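Pheromone response PrgU-like domain-containing protein (PDB 2GMQ) is of unknown function but, as a plasmid-encoded PrgU-like protein of the PUA clan from Enterococcus faecalis, probably takes part in the pheromone response. Local coordinates at residues Q52-E55 and E56-Q59. Residues are numbered along the deposited sequence; the frame is centred on the assembly and turned at random.
Sequences QITE and ENIQ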
loop_
_atom_site.group_PDB
_atom_site.type_symbol
_atom_site.label_atom_id
_atom_site.label_comp_id
_atom_site.label_asym_id
_atom_site.label_seq_id
_atom_site.Cartn_x
_atom_site.Cartn_y
_atom_site.Cartn_z
ATOM N N GLN A 52 -14.090 -13.285 -15.652
ATOM C CA GLN A 52 -14.732 -11.976 -15.611
ATOM C C GLN A 52 -14.397 -11.251 -16.904
ATOM O O GLN A 52 -15.286 -10.718 -17.575
ATOM C CB GLN A 52 -14.304 -11.215 -14.370
ATOM C CG GLN A 52 -14.962 -9.835 -14.464
ATOM C CD GLN A 52 -14.832 -9.085 -13.194
ATOM O OE1 GLN A 52 -13.902 -9.277 -12.463
ATOM N NE2 GLN A 52 -15.807 -8.212 -12.926
ATOM N N ILE A 53 -13.132 -11.310 -17.306
ATOM C CA ILE A 53 -12.698 -10.889 -18.616
ATOM C C ILE A 53 -11.896 -12.043 -19.142
ATOM O O ILE A 53 -11.128 -12.690 -18.367
ATOM C CB ILE A 53 -11.809 -9.628 -18.586
ATOM C CG1 ILE A 53 -12.567 -8.482 -17.883
ATOM C CG2 ILE A 53 -11.450 -9.131 -20.032
ATOM C CD1 ILE A 53 -11.717 -7.255 -17.663
ATOM N N THR A 54 -12.113 -12.333 -20.412
ATOM C CA THR A 54 -11.458 -13.478 -21.056
ATOM C C THR A 54 -10.996 -13.101 -22.429
ATOM O O THR A 54 -11.469 -12.136 -22.994
ATOM C CB THR A 54 -12.448 -14.644 -21.266
ATOM O OG1 THR A 54 -13.494 -14.234 -22.167
ATOM C CG2 THR A 54 -12.983 -15.215 -19.952
ATOM N N GLU A 55 -10.121 -13.922 -23.018
ATOM C CA GLU A 55 -9.696 -13.693 -24.386
ATOM C C GLU A 55 -10.897 -13.635 -25.323
ATOM O O GLU A 55 -10.914 -12.763 -26.216
ATOM C CB GLU A 55 -8.646 -14.737 -24.828
ATOM C CG GLU A 55 -7.341 -14.033 -25.355
ATOM C CD GLU A 55 -6.021 -14.647 -24.775
ATOM O OE1 GLU A 55 -6.036 -15.218 -23.649
ATOM O OE2 GLU A 55 -4.957 -14.531 -25.443
ATOM N N GLU A 56 -11.914 -14.487 -25.091
ATOM C CA GLU A 56 -13.065 -14.501 -25.995
ATOM C C GLU A 56 -13.982 -13.284 -25.838
ATOM O O GLU A 56 -14.546 -12.815 -26.833
ATOM C CB GLU A 56 -13.862 -15.827 -25.953
ATOM C CG GLU A 56 -15.106 -15.839 -26.888
ATOM C CD GLU A 56 -14.752 -15.453 -28.420
ATOM O OE1 GLU A 56 -14.335 -14.236 -28.728
ATOM O OE2 GLU A 56 -14.931 -16.360 -29.340
ATOM N N ASN A 57 -14.079 -12.709 -24.637
ATOM C CA ASN A 57 -15.033 -11.628 -24.440
ATOM C C ASN A 57 -14.423 -10.218 -24.358
ATOM O O ASN A 57 -15.183 -9.209 -24.291
ATOM C CB ASN A 57 -15.928 -11.905 -23.202
ATOM C CG ASN A 57 -15.239 -11.617 -21.867
ATOM O OD1 ASN A 57 -14.180 -10.977 -21.793
ATOM N ND2 ASN A 57 -15.855 -12.092 -20.779
ATOM N N ILE A 58 -13.090 -10.120 -24.330
ATOM C CA ILE A 58 -12.497 -8.799 -23.924
ATOM C C ILE A 58 -12.926 -7.705 -24.917
ATOM O O ILE A 58 -13.161 -6.505 -24.530
ATOM C CB ILE A 58 -10.943 -8.901 -23.747
ATOM C CG1 ILE A 58 -10.382 -7.563 -23.242
ATOM C CG2 ILE A 58 -10.285 -9.432 -25.032
ATOM C CD1 ILE A 58 -8.848 -7.529 -22.931
ATOM N N GLN A 59 -13.069 -8.078 -26.193
ATOM C CA GLN A 59 -13.340 -7.070 -27.212
ATOM C C GLN A 59 -14.809 -6.625 -27.246
ATOM O O GLN A 59 -15.146 -5.753 -28.019
ATOM C CB GLN A 59 -12.744 -7.480 -28.573
ATOM C CG GLN A 59 -11.190 -7.419 -28.493
ATOM C CD GLN A 59 -10.473 -7.286 -29.833
ATOM O OE1 GLN A 59 -10.993 -7.654 -30.889
ATOM N NE2 GLN A 59 -9.237 -6.812 -29.778
#
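Thr54 sets OG1, and Asn57 its amide carbon CG, between backbone N and carbonyl carbon (chi1 63° and 78°), which places the hydroxyl and the amide where each can meet the other residue's N-H. The outcome is a worked example of the capping-box pattern, in which two residues three apart exchange side-chain-to-backbone hydrogen bonds. OG1 of Thr54 accepts from N of Asn57 at 3.0 Å, while OD1 of Asn57 accepts from N of Thr54 at 2.8 Å. The second bond is nearly straight at the hydrogen, yet the donor stands above the amide plane, 48° out of it. The two side chains cross at about a right angle. The chain from Thr54 to Asn57 makes a tight turn, with Glu55 and Glu56 near-helical, close to type I. The carbonyl at its start, Thr54 O, draws two weak bonds, from N of Asn57 at 3.1 Å and from N of Ile58 at 2.9 Å. Asn57 N is thus shared between OG1 and O of the same threonine, an ST motif in which the OG1 bond is the better-angled one.

The loop joins helix 41-50 to strand 63-68, and across the turn the two isoleucine side chains touch. Ile58 carries CG1 anti to its backbone N, and this branch meets CG2 of Ile53 at 3.7 Å. Both isoleucines are buried against Tyr84 and Phe97 of strands 83-85 and 94-98, with Met47 of helix 41-50 also packing on Ile53. The polar bonds probably help to hold the backbone in the bend that brings two hydrophobic side chains together, with Glu55 and Glu56 exposed at the turn. Where the polar and apolar parts join, CG2 of Ile53 also lies 3.7 Å from OD1 of Asn57.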